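Local atomic coordinates of dehydrogenase (Thermotoga maritima, PDB entry 3EZY), a protein that catalyses the NAD(+)-dependent oxidation of myo-inositol to scyllo-inosose, probably as a step in myo-inositol breakdown. Residues L69-V81 / C93-M107. Residues are numbered along the deposited sequence; the frame is centred on the assembly and turned at random.
Sequences LVCSSTNTHSELV and CEKPLSLNLADVDRM
Val70 and Cys93 pair in parallel on neighbouring strands of the Rossmann sheet, Glu94 N giving Val70 O a nearly straight bond of 3.0 Å, and beyond them helices 77-81 and 101-107 run almost parallel, 11° apart, their axes 9.6 Å from each other. His77, in the first turn of its helix, joins the two strand-to-helix loops. Its ring carbon CG stands anti to the carbonyl carbon (chi1 -73°), which aims the ring at the turn after the cis peptide bond preceding Pro96. There ND1 donates to Pro96 O at 2.7 Å, the acceptor lying in the ring plane, and reaches Leu97 O in a weak second bond. NE2 donates to Ser72 O, also at 2.7 Å, so each ring nitrogen is tied to a backbone carbonyl. Cys93 SG sits over one ring face, 3.8 Å from the centroid; a small, polarisable thiol suits this place, and it also meets Val81 CG2. Thr74 works with both branches: CG2 presses on Pro96 CG at 3.6 Å, while OG1 shares a water with Lys95 O. Farther on, Met107 bends at chi3 (79°) to bring CE against Val81 CG2, and Ser78, small enough for close helix packing, rests OG 3.5 Å from Asp103 CB. A leucine in place of His77 would probably leave the carbonyls of Ser72 and Pro96 without their ring N-H donors and the two loops less firmly joined. With both nitrogens donating, the imidazole is likely to be protonated, its positive charge probably eased by those carbonyl oxygens in the buried beta-alpha-beta crossover of this NAD-binding Rossmann domain.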
ATOM      1  N   LEU A  69     -17.593 -14.654  34.531  1.00 20.98           N
ATOM      2  CA  LEU A  69     -17.850 -14.056  33.208  1.00 20.07           C
ATOM      3  C   LEU A  69     -19.292 -14.314  32.822  1.00 20.40           C
ATOM      4  O   LEU A  69     -19.671 -15.461  32.547  1.00 20.92           O
ATOM      5  CB  LEU A  69     -16.925 -14.643  32.128  1.00 19.36           C
ATOM      6  CG  LEU A  69     -15.428 -14.752  32.452  1.00 21.04           C
ATOM      7  CD1 LEU A  69     -14.571 -15.151  31.219  1.00 20.40           C
ATOM      8  CD2 LEU A  69     -14.823 -13.474  33.067  1.00 21.06           C
ATOM      9  N   VAL A  70     -20.110 -13.262  32.817  1.00 20.44           N
ATOM     10  CA  VAL A  70     -21.516 -13.368  32.407  1.00 21.42           C
ATOM     11  C   VAL A  70     -21.614 -13.219  30.872  1.00 22.57           C
ATOM     12  O   VAL A  70     -21.446 -12.110  30.330  1.00 22.40           O
ATOM     13  CB  VAL A  70     -22.405 -12.307  33.125  1.00 21.85           C
ATOM     14  CG1 VAL A  70     -23.822 -12.344  32.610  1.00 20.18           C
ATOM     15  CG2 VAL A  70     -22.332 -12.484  34.678  1.00 21.45           C
ATOM     16  N   CYS A  71     -21.909 -14.330  30.176  1.00 22.24           N
ATOM     17  CA  CYS A  71     -21.924 -14.344  28.710  1.00 22.66           C
ATOM     18  C   CYS A  71     -23.202 -14.986  28.226  1.00 23.69           C
ATOM     19  O   CYS A  71     -23.226 -15.618  27.189  1.00 24.11           O
ATOM     20  CB  CYS A  71     -20.738 -15.165  28.165  1.00 21.08           C
ATOM     21  SG  CYS A  71     -19.107 -14.718  28.820  1.00 24.62           S
ATOM     22  N   SER A  72     -24.260 -14.843  29.004  1.00 24.49           N
ATOM     23  CA  SER A  72     -25.530 -15.473  28.684  1.00 26.10           C
ATOM     24  C   SER A  72     -26.363 -14.421  27.960  1.00 26.09           C
ATOM     25  O   SER A  72     -25.899 -13.305  27.721  1.00 26.18           O
ATOM     26  CB  SER A  72     -26.210 -15.856  29.988  1.00 25.67           C
ATOM     27  OG  SER A  72     -26.155 -14.718  30.845  1.00 29.30           O
ATOM     28  N   SER A  73     -27.602 -14.749  27.628  1.00 26.99           N
ATOM     29  CA  SER A  73     -28.438 -13.795  26.899  1.00 26.85           C
ATOM     30  C   SER A  73     -28.584 -12.474  27.661  1.00 25.76           C
ATOM     31  O   SER A  73     -28.543 -12.430  28.891  1.00 24.63           O
ATOM     32  CB  SER A  73     -29.796 -14.403  26.564  1.00 27.58           C
ATOM     33  OG  SER A  73     -30.514 -14.556  27.769  1.00 32.10           O
ATOM     34  N   THR A  74     -28.707 -11.400  26.891  1.00 25.93           N
ATOM     35  CA  THR A  74     -28.721 -10.024  27.392  1.00 26.73           C
ATOM     36  C   THR A  74     -29.790  -9.819  28.437  1.00 26.91           C
ATOM     37  O   THR A  74     -29.564  -9.123  29.426  1.00 26.25           O
ATOM     38  CB  THR A  74     -28.944  -9.011  26.232  1.00 26.33           C
ATOM     39  OG1 THR A  74     -27.949  -9.237  25.218  1.00 30.57           O
ATOM     40  CG2 THR A  74     -28.861  -7.569  26.707  1.00 25.52           C
ATOM     41  N   ASN A  75     -30.949 -10.427  28.214  1.00 28.13           N
ATOM     42  CA  ASN A  75     -32.033 -10.300  29.181  1.00 30.32           C
ATOM     43  C   ASN A  75     -31.728 -10.980  30.535  1.00 30.13           C
ATOM     44  O   ASN A  75     -32.444 -10.783  31.513  1.00 31.09           O
ATOM     45  CB  ASN A  75     -33.371 -10.742  28.572  1.00 31.00           C
ATOM     46  CG  ASN A  75     -33.409 -12.229  28.202  1.00 36.71           C
ATOM     47  OD1 ASN A  75     -32.500 -13.013  28.513  1.00 43.33           O
ATOM     48  ND2 ASN A  75     -34.480 -12.622  27.524  1.00 41.59           N
ATOM     49  N   THR A  76     -30.661 -11.765  30.614  1.00 29.03           N
ATOM     50  CA  THR A  76     -30.287 -12.325  31.921  1.00 28.79           C
ATOM     51  C   THR A  76     -29.157 -11.549  32.599  1.00 26.94           C
ATOM     52  O   THR A  76     -28.804 -11.843  33.726  1.00 25.47           O
ATOM     53  CB  THR A  76     -29.872 -13.806  31.832  1.00 28.67           C
ATOM     54  OG1 THR A  76     -28.682 -13.921  31.049  1.00 32.26           O
ATOM     55  CG2 THR A  76     -30.968 -14.637  31.146  1.00 32.67           C
ATOM     56  N   HIS A  77     -28.613 -10.534  31.939  1.00 25.83           N
ATOM     57  CA  HIS A  77     -27.362  -9.933  32.452  1.00 26.04           C
ATOM     58  C   HIS A  77     -27.553  -9.240  33.775  1.00 25.49           C
ATOM     59  O   HIS A  77     -26.739  -9.393  34.689  1.00 26.13           O
ATOM     60  CB  HIS A  77     -26.745  -8.925  31.463  1.00 25.29           C
ATOM     61  CG  HIS A  77     -26.114  -9.560  30.263  1.00 25.89           C
ATOM     62  ND1 HIS A  77     -25.579  -8.817  29.225  1.00 24.98           N
ATOM     63  CD2 HIS A  77     -25.930 -10.863  29.929  1.00 22.53           C
ATOM     64  CE1 HIS A  77     -25.069  -9.637  28.319  1.00 21.68           C
ATOM     65  NE2 HIS A  77     -25.274 -10.880  28.717  1.00 25.58           N
ATOM     66  N   SER A  78     -28.621  -8.463  33.868  1.00 25.09           N
ATOM     67  CA  SER A  78     -28.889  -7.695  35.059  1.00 26.27           C
ATOM     68  C   SER A  78     -29.015  -8.605  36.285  1.00 26.34           C
ATOM     69  O   SER A  78     -28.365  -8.404  37.295  1.00 25.91           O
ATOM     70  CB  SER A  78     -30.201  -6.916  34.895  1.00 25.67           C
ATOM     71  OG  SER A  78     -30.262  -5.946  35.907  1.00 31.07           O
ATOM     72  N   GLU A  79     -29.888  -9.595  36.187  1.00 26.23           N
ATOM     73  CA  GLU A  79     -30.069 -10.516  37.299  1.00 27.42           C
ATOM     74  C   GLU A  79     -28.769 -11.193  37.743  1.00 25.28           C
ATOM     75  O   GLU A  79     -28.474 -11.252  38.926  1.00 25.00           O
ATOM     76  CB  GLU A  79     -31.106 -11.593  36.972  1.00 28.24           C
ATOM     77  CG  GLU A  79     -31.136 -12.667  38.086  1.00 36.95           C
ATOM     78  CD  GLU A  79     -31.873 -13.934  37.661  1.00 45.62           C
ATOM     79  OE1 GLU A  79     -31.691 -14.994  38.311  1.00 48.95           O
ATOM     80  OE2 GLU A  79     -32.630 -13.867  36.659  1.00 50.31           O
ATOM     81  N   LEU A  80     -28.005 -11.715  36.796  1.00 22.98           N
ATOM     82  CA  LEU A  80     -26.777 -12.391  37.109  1.00 21.43           C
ATOM     83  C   LEU A  80     -25.736 -11.477  37.683  1.00 20.94           C
ATOM     84  O   LEU A  80     -25.047 -11.861  38.623  1.00 20.04           O
ATOM     85  CB  LEU A  80     -26.210 -13.121  35.885  1.00 22.35           C
ATOM     86  CG  LEU A  80     -27.167 -14.239  35.425  1.00 23.64           C
ATOM     87  CD1 LEU A  80     -26.714 -14.850  34.102  1.00 23.49           C
ATOM     88  CD2 LEU A  80     -27.262 -15.291  36.577  1.00 24.60           C
ATOM     89  N   VAL A  81     -25.578 -10.280  37.120  1.00 20.62           N
ATOM     90  CA  VAL A  81     -24.538  -9.377  37.645  1.00 20.92           C
ATOM     91  C   VAL A  81     -24.910  -8.912  39.081  1.00 22.05           C
ATOM     92  O   VAL A  81     -24.049  -8.770  39.948  1.00 22.51           O
ATOM     93  CB  VAL A  81     -24.337  -8.162  36.716  1.00 21.31           C
ATOM     94  CG1 VAL A  81     -23.578  -7.016  37.480  1.00 20.26           C
ATOM     95  CG2 VAL A  81     -23.570  -8.574  35.449  1.00 17.94           C
ATOM     96  N   CYS A  93     -19.018  -8.623  32.373  1.00 21.76           N
ATOM     97  CA  CYS A  93     -20.258  -8.817  31.632  1.00 21.16           C
ATOM     98  C   CYS A  93     -20.067  -8.508  30.144  1.00 21.99           C
ATOM     99  O   CYS A  93     -19.676  -7.387  29.769  1.00 20.42           O
ATOM    100  CB  CYS A  93     -21.381  -7.915  32.202  1.00 20.84           C
ATOM    101  SG  CYS A  93     -23.030  -8.263  31.564  1.00 23.83           S
ATOM    102  N   GLU A  94     -20.411  -9.473  29.299  1.00 22.08           N
ATOM    103  CA  GLU A  94     -20.359  -9.261  27.863  1.00 23.31           C
ATOM    104  C   GLU A  94     -21.254  -8.083  27.467  1.00 24.47           C
ATOM    105  O   GLU A  94     -22.249  -7.760  28.169  1.00 25.07           O
ATOM    106  CB  GLU A  94     -20.799 -10.540  27.097  1.00 22.36           C
ATOM    107  CG  GLU A  94     -19.612 -11.394  26.596  1.00 23.90           C
ATOM    108  CD  GLU A  94     -18.590 -10.537  25.824  1.00 26.54           C
ATOM    109  OE1 GLU A  94     -17.368 -10.652  26.064  1.00 27.83           O
ATOM    110  OE2 GLU A  94     -19.020  -9.728  24.973  1.00 25.64           O
ATOM    111  N   LYS A  95     -20.897  -7.440  26.358  1.00 24.47           N
ATOM    112  CA  LYS A  95     -21.718  -6.452  25.709  1.00 25.56           C
ATOM    113  C   LYS A  95     -23.044  -7.081  25.308  1.00 26.55           C
ATOM    114  O   LYS A  95     -23.070  -8.244  24.879  1.00 25.70           O
ATOM    115  CB  LYS A  95     -20.993  -5.950  24.425  1.00 26.29           C
ATOM    116  CG  LYS A  95     -21.942  -5.344  23.341  1.00 27.80           C
ATOM    117  CD  LYS A  95     -22.581  -6.378  22.401  1.00 28.14           C
ATOM    118  CE  LYS A  95     -23.222  -5.718  21.200  1.00 24.94           C
ATOM    119  NZ  LYS A  95     -24.310  -6.546  20.580  1.00 29.24           N
ATOM    120  N   PRO A  96     -24.164  -6.322  25.436  1.00 26.60           N
ATOM    121  CA  PRO A  96     -24.274  -5.074  26.165  1.00 27.26           C
ATOM    122  C   PRO A  96     -24.675  -5.418  27.594  1.00 28.74           C
ATOM    123  O   PRO A  96     -25.281  -6.472  27.821  1.00 29.06           O
ATOM    124  CB  PRO A  96     -25.447  -4.392  25.485  1.00 27.14           C
ATOM    125  CG  PRO A  96     -26.349  -5.517  25.204  1.00 27.29           C
ATOM    126  CD  PRO A  96     -25.413  -6.644  24.734  1.00 26.52           C
ATOM    127  N   LEU A  97     -24.329  -4.553  28.538  1.00 29.10           N
ATOM    128  CA  LEU A  97     -24.724  -4.731  29.933  1.00 29.37           C
ATOM    129  C   LEU A  97     -26.204  -5.042  30.021  1.00 29.78           C
ATOM    130  O   LEU A  97     -26.606  -6.065  30.560  1.00 30.25           O
ATOM    131  CB  LEU A  97     -24.443  -3.447  30.701  1.00 29.51           C
ATOM    132  CG  LEU A  97     -23.005  -3.213  31.130  1.00 28.57           C
ATOM    133  CD1 LEU A  97     -22.994  -2.014  32.092  1.00 25.95           C
ATOM    134  CD2 LEU A  97     -22.460  -4.466  31.802  1.00 26.49           C
ATOM    135  N   SER A  98     -27.015  -4.131  29.511  1.00 29.57           N
ATOM    136  CA  SER A  98     -28.448  -4.340  29.383  1.00 29.84           C
ATOM    137  C   SER A  98     -28.949  -3.323  28.367  1.00 29.75           C
ATOM    138  O   SER A  98     -28.259  -2.337  28.068  1.00 30.15           O
ATOM    139  CB  SER A  98     -29.169  -4.124  30.734  1.00 30.38           C
ATOM    140  OG  SER A  98     -30.564  -4.335  30.544  1.00 31.03           O
ATOM    141  N   LEU A  99     -30.130  -3.556  27.806  1.00 29.23           N
ATOM    142  CA  LEU A  99     -30.741  -2.557  26.957  1.00 28.90           C
ATOM    143  C   LEU A  99     -31.621  -1.635  27.770  1.00 29.51           C
ATOM    144  O   LEU A  99     -32.205  -0.732  27.219  1.00 29.03           O
ATOM    145  CB  LEU A  99     -31.581  -3.188  25.838  1.00 28.68           C
ATOM    146  CG  LEU A  99     -30.782  -4.229  25.042  1.00 27.51           C
ATOM    147  CD1 LEU A  99     -31.643  -5.061  24.062  1.00 27.70           C
ATOM    148  CD2 LEU A  99     -29.572  -3.632  24.397  1.00 25.92           C
ATOM    149  N   ASN A 100     -31.702  -1.865  29.080  1.00 29.74           N
ATOM    150  CA  ASN A 100     -32.591  -1.094  29.946  1.00 30.43           C
ATOM    151  C   ASN A 100     -31.792  -0.206  30.885  1.00 29.71           C
ATOM    152  O   ASN A 100     -31.080  -0.672  31.770  1.00 29.35           O
ATOM    153  CB  ASN A 100     -33.473  -2.049  30.741  1.00 30.77           C
ATOM    154  CG  ASN A 100     -34.457  -1.323  31.615  1.00 34.10           C
ATOM    155  OD1 ASN A 100     -34.097  -0.798  32.666  1.00 35.13           O
ATOM    156  ND2 ASN A 100     -35.713  -1.268  31.172  1.00 35.04           N
ATOM    157  N   LEU A 101     -31.900   1.093  30.702  1.00 30.30           N
ATOM    158  CA  LEU A 101     -31.082   2.012  31.477  1.00 31.09           C
ATOM    159  C   LEU A 101     -31.207   1.852  32.980  1.00 31.04           C
ATOM    160  O   LEU A 101     -30.242   2.052  33.694  1.00 31.42           O
ATOM    161  CB  LEU A 101     -31.430   3.444  31.118  1.00 32.31           C
ATOM    162  CG  LEU A 101     -30.562   4.401  31.923  1.00 35.42           C
ATOM    163  CD1 LEU A 101     -29.124   4.198  31.458  1.00 37.20           C
ATOM    164  CD2 LEU A 101     -31.020   5.870  31.730  1.00 39.26           C
ATOM    165  N   ALA A 102     -32.403   1.529  33.467  1.00 31.54           N
ATOM    166  CA  ALA A 102     -32.614   1.422  34.913  1.00 32.06           C
ATOM    167  C   ALA A 102     -31.856   0.199  35.395  1.00 31.20           C
ATOM    168  O   ALA A 102     -31.159   0.254  36.373  1.00 31.53           O
ATOM    169  CB  ALA A 102     -34.118   1.320  35.239  1.00 32.17           C
ATOM    170  N   ASP A 103     -31.949  -0.900  34.665  1.00 31.19           N
ATOM    171  CA  ASP A 103     -31.110  -2.065  34.988  1.00 30.98           C
ATOM    172  C   ASP A 103     -29.615  -1.765  35.052  1.00 29.84           C
ATOM    173  O   ASP A 103     -28.899  -2.258  35.927  1.00 29.84           O
ATOM    174  CB  ASP A 103     -31.380  -3.210  34.015  1.00 31.11           C
ATOM    175  CG  ASP A 103     -32.712  -3.890  34.288  1.00 33.45           C
ATOM    176  OD1 ASP A 103     -33.219  -3.755  35.422  1.00 37.11           O
ATOM    177  OD2 ASP A 103     -33.254  -4.560  33.387  1.00 35.63           O
ATOM    178  N   VAL A 104     -29.115  -0.965  34.120  1.00 28.54           N
ATOM    179  CA  VAL A 104     -27.696  -0.636  34.169  1.00 26.98           C
ATOM    180  C   VAL A 104     -27.383   0.159  35.429  1.00 26.46           C
ATOM    181  O   VAL A 104     -26.336  -0.032  36.038  1.00 25.48           O
ATOM    182  CB  VAL A 104     -27.255   0.173  32.898  1.00 27.20           C
ATOM    183  CG1 VAL A 104     -25.826   0.641  33.041  1.00 25.93           C
ATOM    184  CG2 VAL A 104     -27.426  -0.708  31.663  1.00 24.68           C
ATOM    185  N   ASP A 105     -28.276   1.074  35.822  1.00 26.52           N
ATOM    186  CA  ASP A 105     -28.029   1.868  37.057  1.00 27.77           C
ATOM    187  C   ASP A 105     -28.009   0.940  38.273  1.00 27.04           C
ATOM    188  O   ASP A 105     -27.174   1.058  39.158  1.00 27.38           O
ATOM    189  CB  ASP A 105     -29.063   3.017  37.221  1.00 28.11           C
ATOM    190  CG  ASP A 105     -28.757   4.235  36.308  1.00 31.79           C
ATOM    191  OD1 ASP A 105     -27.552   4.515  36.038  1.00 34.13           O
ATOM    192  OD2 ASP A 105     -29.721   4.909  35.840  1.00 34.24           O
ATOM    193  N   ARG A 106     -28.907  -0.024  38.306  1.00 27.35           N
ATOM    194  CA  ARG A 106     -28.922  -0.985  39.417  0.50 28.30           C
ATOM    195  C   ARG A 106     -27.677  -1.865  39.480  1.00 28.00           C
ATOM    196  O   ARG A 106     -27.115  -2.111  40.564  1.00 28.66           O
ATOM    197  CB  ARG A 106     -30.161  -1.866  39.363  0.50 28.54           C
ATOM    198  CG  ARG A 106     -31.231  -1.471  40.368  0.50 31.93           C
ATOM    199  CD  ARG A 106     -31.857  -2.706  41.000  0.50 36.04           C
ATOM    200  NE  ARG A 106     -31.193  -3.083  42.247  0.50 38.50           N
ATOM    201  CZ  ARG A 106     -31.478  -4.195  42.918  0.50 39.44           C
ATOM    202  NH1 ARG A 106     -32.408  -5.020  42.452  0.50 38.32           N
ATOM    203  NH2 ARG A 106     -30.840  -4.482  44.051  0.50 39.94           N
ATOM    204  N   MET A 107     -27.236  -2.348  38.312  1.00 27.87           N
ATOM    205  CA  MET A 107     -26.009  -3.168  38.193  1.00 25.75           C
ATOM    206  C   MET A 107     -24.792  -2.419  38.764  1.00 25.92           C
ATOM    207  O   MET A 107     -24.020  -2.935  39.582  1.00 25.73           O
ATOM    208  CB  MET A 107     -25.801  -3.536  36.695  1.00 25.28           C
ATOM    209  CG  MET A 107     -26.881  -4.486  36.092  1.00 25.33           C
ATOM    210  SD  MET A 107     -27.004  -4.570  34.252  1.00 17.53           S
ATOM    211  CE  MET A 107     -25.611  -5.649  33.968  1.00 19.95           C
TER
HETATM  212  O   HOH W   1     -25.251 -10.250  25.145  1.00 37.49           O